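Local atomic coordinates of putative TRAP PERIPLASMIC SOLUTE BINDING PROTEIN (Haemophilus influenzae, PDB entry 4PBQ), a protein that probably serves as the periplasmic solute-binding component of a TRAP transporter and holds L-gulonate in the cleft of its fold. Residues H40-L43 and Q44-K48; A258-Y261 and Q262-W266. One frame throughout, in Å; residues are numbered along the deposited sequence.

Contact 1: H40-L43 and Q44-K48; sequences HIAL and QEYFK
Residues 40-43 and 44-48 meet as successive turns of one helix, and the helix widens into a pi-type turn at 44-48, where i to i+5 hydrogen bonding breaks into the alpha-helical ladder. Helix 38-54 is the crossover of the beta-alpha-beta unit formed by strands 25-30 and 59-64, part of the solute-binding protein fold. The ladder begins regularly, with Gln44 N donating to His40 O and Glu45 N to Ile41 O. At Ala42 it divides: Ala42 O takes Tyr46 N at 2.9 Å and, weakly, Phe47 N. Leu43 O then receives Lys48 N at 2.8 Å in a nearly straight bond (170°), whereas the ordinary i to i+4 donor, Phe47 N, manages only a weak one at 3.3 Å.

The side chains still pair one turn apart. On the buried side, Leu43 and Phe47 run alongside each other, Leu43 CD2 lying 3.9 Å from Phe47 CB, and both pack on Leu29 of strand 25-30. Ala42 CB meets the rim of the Tyr46 ring in its plane, 4.0 Å from CD2.

His40 swings its ring toward the next turn because CG stands opposite the backbone N (chi1 -170°); His31 holds its ND1. The extended Gln44 chain brings its amide across that ring, the two planes 50° apart and Gln44 CD 3.5 Å from His40 CD2. One water bridges their ends: it sits in the plane of the imidazole, 2.8 Å from His40 NE2, and accepts a weak bond from Gln44 NE2 at 3.1 Å.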
ATOM      1  N   HIS A  40      -4.974  -3.655 -10.940  1.00  5.56           N
ATOM      2  CA  HIS A  40      -5.551  -4.824 -11.575  1.00  7.00           C
ATOM      3  C   HIS A  40      -5.584  -4.635 -13.074  1.00  9.70           C
ATOM      4  O   HIS A  40      -5.250  -5.546 -13.814  1.00  8.55           O
ATOM      5  CB  HIS A  40      -6.974  -5.105 -11.107  1.00  6.64           C
ATOM      6  CG  HIS A  40      -7.484  -6.435 -11.567  1.00  6.22           C
ATOM      7  ND1 HIS A  40      -7.201  -7.604 -10.906  1.00 10.10           N
ATOM      8  CD2 HIS A  40      -8.230  -6.791 -12.636  1.00 10.74           C
ATOM      9  CE1 HIS A  40      -7.739  -8.628 -11.545  1.00 10.24           C
ATOM     10  NE2 HIS A  40      -8.371  -8.157 -12.600  1.00 10.91           N
ATOM     11  N   ILE A  41      -6.006  -3.449 -13.498  1.00 11.52           N
ATOM     12  CA  ILE A  41      -6.096  -3.126 -14.919  1.00  8.46           C
ATOM     13  C   ILE A  41      -4.723  -3.249 -15.562  1.00 10.90           C
ATOM     14  O   ILE A  41      -4.582  -3.854 -16.622  1.00 10.16           O
ATOM     15  CB  ILE A  41      -6.667  -1.703 -15.116  1.00  7.87           C
ATOM     16  CG1 ILE A  41      -8.151  -1.671 -14.707  1.00 13.04           C
ATOM     17  CG2 ILE A  41      -6.575  -1.272 -16.552  1.00 11.18           C
ATOM     18  CD1 ILE A  41      -8.725  -0.277 -14.564  1.00 17.87           C
ATOM     19  N   ALA A  42      -3.710  -2.688 -14.910  1.00  9.21           N
ATOM     20  CA  ALA A  42      -2.339  -2.777 -15.419  1.00  7.95           C
ATOM     21  C   ALA A  42      -1.773  -4.207 -15.396  1.00  9.03           C
ATOM     22  O   ALA A  42      -1.023  -4.589 -16.298  1.00 10.59           O
ATOM     23  CB  ALA A  42      -1.423  -1.799 -14.663  1.00 11.06           C
ATOM     24  N   LEU A  43      -2.131  -4.995 -14.385  1.00  7.76           N
ATOM     25  CA  LEU A  43      -1.767  -6.408 -14.352  1.00 11.39           C
ATOM     26  C   LEU A  43      -2.356  -7.122 -15.560  1.00 10.74           C
ATOM     27  O   LEU A  43      -1.681  -7.917 -16.217  1.00 10.65           O
ATOM     28  CB  LEU A  43      -2.297  -7.076 -13.089  1.00  9.34           C
ATOM     29  CG  LEU A  43      -1.496  -6.933 -11.811  1.00  9.37           C
ATOM     30  CD1 LEU A  43      -2.247  -7.622 -10.700  1.00 11.84           C
ATOM     31  CD2 LEU A  43      -0.078  -7.491 -11.933  1.00 12.27           C
ATOM     32  N   GLN A  44      -3.625  -6.852 -15.846  1.00  8.82           N
ATOM     33  CA  GLN A  44      -4.296  -7.491 -16.989  1.00  8.48           C
ATOM     34  C   GLN A  44      -3.673  -7.141 -18.328  1.00 10.94           C
ATOM     35  O   GLN A  44      -3.453  -8.020 -19.167  1.00 14.61           O
ATOM     36  CB  GLN A  44      -5.770  -7.085 -17.060  1.00 12.32           C
ATOM     37  CG  GLN A  44      -6.677  -7.549 -15.963  1.00 17.27           C
ATOM     38  CD  GLN A  44      -8.110  -7.005 -16.141  1.00 28.21           C
ATOM     39  OE1 GLN A  44      -8.345  -5.776 -16.187  1.00 21.57           O
ATOM     40  NE2 GLN A  44      -9.067  -7.916 -16.236  1.00 31.92           N
ATOM     41  N   GLU A  45      -3.416  -5.862 -18.540  1.00 10.39           N
ATOM     42  CA  GLU A  45      -3.052  -5.386 -19.872  1.00 11.11           C
ATOM     43  C   GLU A  45      -1.559  -5.491 -20.154  1.00 15.93           C
ATOM     44  O   GLU A  45      -1.158  -5.637 -21.319  1.00 16.11           O
ATOM     45  CB  GLU A  45      -3.508  -3.946 -20.049  1.00 15.37           C
ATOM     46  CG  GLU A  45      -5.001  -3.802 -20.130  1.00 26.94           C
ATOM     47  CD  GLU A  45      -5.617  -4.764 -21.132  1.00 32.19           C
ATOM     48  OE1 GLU A  45      -5.088  -4.850 -22.282  1.00 20.11           O
ATOM     49  OE2 GLU A  45      -6.604  -5.449 -20.748  1.00 28.39           O
ATOM     50  N   TYR A  46      -0.743  -5.380 -19.104  1.00 12.00           N
ATOM     51  CA  TYR A  46       0.706  -5.223 -19.276  1.00  9.96           C
ATOM     52  C   TYR A  46       1.505  -6.386 -18.687  1.00 13.69           C
ATOM     53  O   TYR A  46       2.400  -6.907 -19.340  1.00 18.85           O
ATOM     54  CB  TYR A  46       1.194  -3.871 -18.707  1.00 10.58           C
ATOM     55  CG  TYR A  46       0.421  -2.727 -19.298  1.00 12.19           C
ATOM     56  CD1 TYR A  46       0.501  -2.447 -20.650  1.00 12.69           C
ATOM     57  CD2 TYR A  46      -0.433  -1.962 -18.517  1.00 10.44           C
ATOM     58  CE1 TYR A  46      -0.243  -1.432 -21.204  1.00 16.23           C
ATOM     59  CE2 TYR A  46      -1.178  -0.945 -19.069  1.00 15.99           C
ATOM     60  CZ  TYR A  46      -1.074  -0.682 -20.400  1.00 18.87           C
ATOM     61  OH  TYR A  46      -1.812   0.335 -20.949  1.00 20.17           O
ATOM     62  N   PHE A  47       1.181  -6.820 -17.479  1.00 12.28           N
ATOM     63  CA  PHE A  47       1.959  -7.874 -16.851  1.00  8.10           C
ATOM     64  C   PHE A  47       1.552  -9.223 -17.433  1.00  8.83           C
ATOM     65  O   PHE A  47       2.380  -9.935 -18.013  1.00 12.97           O
ATOM     66  CB  PHE A  47       1.782  -7.868 -15.325  1.00  7.06           C
ATOM     67  CG  PHE A  47       2.741  -8.758 -14.611  1.00  7.24           C
ATOM     68  CD1 PHE A  47       4.118  -8.480 -14.636  1.00  8.55           C
ATOM     69  CD2 PHE A  47       2.302  -9.872 -13.909  1.00  9.87           C
ATOM     70  CE1 PHE A  47       5.033  -9.322 -14.005  1.00  9.31           C
ATOM     71  CE2 PHE A  47       3.208 -10.701 -13.248  1.00  7.83           C
ATOM     72  CZ  PHE A  47       4.574 -10.427 -13.294  1.00  7.65           C
ATOM     73  N   LYS A  48       0.273  -9.551 -17.303  1.00 12.15           N
ATOM     74  CA  LYS A  48      -0.261 -10.836 -17.759  1.00 11.25           C
ATOM     75  C   LYS A  48      -0.081 -10.989 -19.259  1.00 12.02           C
ATOM     76  O   LYS A  48       0.471 -11.981 -19.728  1.00 13.15           O
ATOM     77  CB  LYS A  48      -1.749 -10.914 -17.417  1.00 14.40           C
ATOM     78  CG  LYS A  48      -2.452 -12.145 -17.921  1.00 11.93           C
ATOM     79  CD  LYS A  48      -3.909 -12.127 -17.464  1.00 14.27           C
ATOM     80  CE  LYS A  48      -4.742 -13.226 -18.114  1.00 17.58           C
ATOM     81  NZ  LYS A  48      -4.393 -14.568 -17.602  1.00 16.71           N
TER
HETATM   82  O   HOH W   1      -9.385 -10.225 -14.224  1.00 32.18           O

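Contact 2: A258-Y261 and Q262-W266; sequences AKLY and QEKEW
Glu265 lays its aliphatic stem over one face of the Tyr261 ring, a CH-pi contact in which Glu265 CB stands 4.1 Å from the ring centroid and 18° off its normal. The two side chains run alongside each other in the same direction. With Glu265 CG opposite the backbone N (chi1 -165°), that atom is set beside the phenol, 3.6 Å from Tyr261 OH. A bend at chi2 then turns the carboxylate nearly parallel to the ring, the two planes 19° apart.

Leu260 and Lys264 make the neighbouring pair. Leu260 CD1 meets the methylenes of the lysine, nearest at Lys264 CG (4.1 Å), so hydrocarbon touches hydrocarbon beneath a charged end. Lys264 NZ makes a long salt bridge to Glu263 OE2. Along the more exposed side, Lys259 and Glu263 are joined through a water, which accepts from Lys259 NZ and donates to Glu263 OE1, both at 2.7 Å; the charged atoms themselves do not touch.

All three pairs follow from the i to i+4 spacing of an alpha-helix, here helix 248-281, the longest in this family 7 solute-binding protein. Over 258-265 the backbone is regular: Gln262 N, Glu263 N, Lys264 N and Glu265 N each bond the carbonyl four residues earlier, the last reaching Tyr261 O at 2.7 Å.

Strand 136-151 supplies part of the second shell on the buried side. Its Met143 N gives Glu265 OE1 a hydrogen-bond partner, fixing the far end of the chain that lies on Tyr261, and its Tyr141 O accepts from Trp266 NE1. Glu120, just after helix 112-119, accepts from Gln262 NE2.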
ATOM      1  N   ALA A 258       7.194  -6.533 -15.751  1.00  8.92           N
ATOM      2  CA  ALA A 258       7.057  -5.834 -14.466  1.00  7.50           C
ATOM      3  C   ALA A 258       7.393  -4.361 -14.641  1.00  8.77           C
ATOM      4  O   ALA A 258       6.745  -3.505 -14.050  1.00 11.87           O
ATOM      5  CB  ALA A 258       7.963  -6.461 -13.414  1.00  8.44           C
ATOM      6  N   LYS A 259       8.413  -4.069 -15.441  1.00 10.14           N
ATOM      7  CA  LYS A 259       8.817  -2.680 -15.714  1.00  9.84           C
ATOM      8  C   LYS A 259       7.713  -1.915 -16.444  1.00  9.99           C
ATOM      9  O   LYS A 259       7.382  -0.785 -16.054  1.00 10.76           O
ATOM     10  CB  LYS A 259      10.106  -2.651 -16.522  1.00 12.09           C
ATOM     11  CG  LYS A 259      10.578  -1.242 -16.924  1.00 18.76           C
ATOM     12  CD  LYS A 259      11.912  -1.300 -17.663  1.00 31.73           C
ATOM     13  CE  LYS A 259      12.455   0.095 -17.957  1.00 34.80           C
ATOM     14  NZ  LYS A 259      11.477   0.929 -18.712  1.00 41.50           N
ATOM     15  N   LEU A 260       7.133  -2.538 -17.482  1.00 12.03           N
ATOM     16  CA  LEU A 260       5.983  -1.967 -18.193  1.00 13.02           C
ATOM     17  C   LEU A 260       4.779  -1.807 -17.254  1.00 11.85           C
ATOM     18  O   LEU A 260       4.146  -0.738 -17.223  1.00 11.71           O
ATOM     19  CB  LEU A 260       5.595  -2.845 -19.388  1.00 11.68           C
ATOM     20  CG  LEU A 260       4.501  -2.317 -20.330  1.00 16.08           C
ATOM     21  CD1 LEU A 260       4.914  -1.009 -21.005  1.00 15.22           C
ATOM     22  CD2 LEU A 260       4.141  -3.382 -21.393  1.00 15.58           C
ATOM     23  N   TYR A 261       4.474  -2.844 -16.471  1.00  9.78           N
ATOM     24  CA  TYR A 261       3.424  -2.753 -15.453  1.00  8.94           C
ATOM     25  C   TYR A 261       3.655  -1.517 -14.565  1.00  8.91           C
ATOM     26  O   TYR A 261       2.742  -0.718 -14.344  1.00  8.91           O
ATOM     27  CB  TYR A 261       3.368  -4.016 -14.596  1.00  8.05           C
ATOM     28  CG  TYR A 261       2.584  -3.790 -13.320  1.00  7.27           C
ATOM     29  CD1 TYR A 261       1.201  -3.918 -13.311  1.00  7.02           C
ATOM     30  CD2 TYR A 261       3.209  -3.397 -12.150  1.00  7.41           C
ATOM     31  CE1 TYR A 261       0.469  -3.699 -12.164  1.00  8.24           C
ATOM     32  CE2 TYR A 261       2.479  -3.148 -11.008  1.00  5.78           C
ATOM     33  CZ  TYR A 261       1.099  -3.301 -11.025  1.00  8.80           C
ATOM     34  OH  TYR A 261       0.324  -3.061  -9.910  1.00  8.83           O
ATOM     35  N   GLN A 262       4.887  -1.347 -14.101  1.00  9.94           N
ATOM     36  CA  GLN A 262       5.186  -0.297 -13.125  1.00 10.44           C
ATOM     37  C   GLN A 262       4.960   1.083 -13.740  1.00 10.15           C
ATOM     38  O   GLN A 262       4.319   1.947 -13.128  1.00 12.14           O
ATOM     39  CB  GLN A 262       6.615  -0.432 -12.595  1.00 10.07           C
ATOM     40  CG  GLN A 262       6.976   0.625 -11.582  1.00 11.64           C
ATOM     41  CD  GLN A 262       8.270   0.334 -10.880  1.00 24.39           C
ATOM     42  OE1 GLN A 262       8.562  -0.813 -10.512  1.00 23.67           O
ATOM     43  NE2 GLN A 262       9.064   1.367 -10.694  1.00 20.66           N
ATOM     44  N   GLU A 263       5.492   1.310 -14.941  1.00  8.92           N
ATOM     45  CA  GLU A 263       5.337   2.600 -15.600  1.00 10.75           C
ATOM     46  C   GLU A 263       3.862   2.894 -15.819  1.00 10.70           C
ATOM     47  O   GLU A 263       3.391   3.992 -15.545  1.00 10.05           O
ATOM     48  CB  GLU A 263       6.053   2.618 -16.960  1.00 16.09           C
ATOM     49  CG  GLU A 263       5.674   3.803 -17.845  1.00 27.93           C
ATOM     50  CD  GLU A 263       6.008   3.587 -19.331  1.00 42.36           C
ATOM     51  OE1 GLU A 263       6.737   2.618 -19.653  1.00 49.25           O
ATOM     52  OE2 GLU A 263       5.520   4.381 -20.172  1.00 44.95           O
ATOM     53  N   LYS A 264       3.135   1.909 -16.334  1.00 10.73           N
ATOM     54  CA  LYS A 264       1.740   2.120 -16.698  1.00 11.45           C
ATOM     55  C   LYS A 264       0.848   2.255 -15.466  1.00  9.91           C
ATOM     56  O   LYS A 264      -0.140   3.026 -15.484  1.00 10.66           O
ATOM     57  CB  LYS A 264       1.234   0.973 -17.587  1.00 11.80           C
ATOM     58  CG  LYS A 264       1.935   0.938 -18.943  1.00 11.31           C
ATOM     59  CD  LYS A 264       1.538   2.127 -19.808  1.00 17.08           C
ATOM     60  CE  LYS A 264       1.940   1.905 -21.247  1.00 30.43           C
ATOM     61  NZ  LYS A 264       2.521   3.121 -21.859  1.00 38.20           N
ATOM     62  N   GLU A 265       1.178   1.517 -14.406  1.00 10.33           N
ATOM     63  CA  GLU A 265       0.375   1.553 -13.195  1.00  9.12           C
ATOM     64  C   GLU A 265       0.511   2.895 -12.458  1.00  8.28           C
ATOM     65  O   GLU A 265      -0.475   3.430 -11.992  1.00  8.44           O
ATOM     66  CB  GLU A 265       0.700   0.415 -12.233  1.00  8.56           C
ATOM     67  CG  GLU A 265      -0.383   0.216 -11.138  1.00  7.56           C
ATOM     68  CD  GLU A 265      -0.177   1.050  -9.882  1.00 11.29           C
ATOM     69  OE1 GLU A 265       0.937   1.574  -9.715  1.00  8.54           O
ATOM     70  OE2 GLU A 265      -1.134   1.166  -9.064  1.00 12.18           O
ATOM     71  N   TRP A 266       1.727   3.413 -12.355  1.00  7.57           N
ATOM     72  CA  TRP A 266       1.922   4.748 -11.764  1.00  7.84           C
ATOM     73  C   TRP A 266       1.114   5.786 -12.531  1.00  8.52           C
ATOM     74  O   TRP A 266       0.384   6.552 -11.940  1.00 10.74           O
ATOM     75  CB  TRP A 266       3.397   5.149 -11.715  1.00 10.03           C
ATOM     76  CG  TRP A 266       4.088   4.595 -10.508  1.00  8.46           C
ATOM     77  CD1 TRP A 266       4.784   3.418 -10.430  1.00 10.29           C
ATOM     78  CD2 TRP A 266       4.130   5.175  -9.177  1.00  9.68           C
ATOM     79  NE1 TRP A 266       5.242   3.217  -9.136  1.00 11.41           N
ATOM     80  CE2 TRP A 266       4.879   4.290  -8.362  1.00  8.67           C
ATOM     81  CE3 TRP A 266       3.625   6.360  -8.606  1.00 14.11           C
ATOM     82  CZ2 TRP A 266       5.109   4.536  -7.007  1.00 10.52           C
ATOM     83  CZ3 TRP A 266       3.863   6.602  -7.264  1.00 10.80           C
ATOM     84  CH2 TRP A 266       4.611   5.697  -6.486  1.00 10.14           C
TER
HETATM   85  O   HOH W   2       9.049   1.974 -18.316  1.00 42.84           O

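How the contacts relate
Contact 1 comes first along the chain, on helix 38-54, and contact 2 much later, on helix 248-281; their centres are about 9 Å apart because the two helices pack against each other on the same side of the chain's centre. The interface is made by side chains from both: Tyr46 CE2 reaches Lys264 CB at 3.4 Å, and Ala42 CB lies 3.6 Å from Tyr261 CD1. Beyond it, helix 38-54 rests on strands 25-30 and 59-64, and helix 248-281 on strand 136-151, all members of one mixed sheet. Early and late parts of the sequence are thus brought together within the solute-binding fold, outside the immediate L-gulonate pocket.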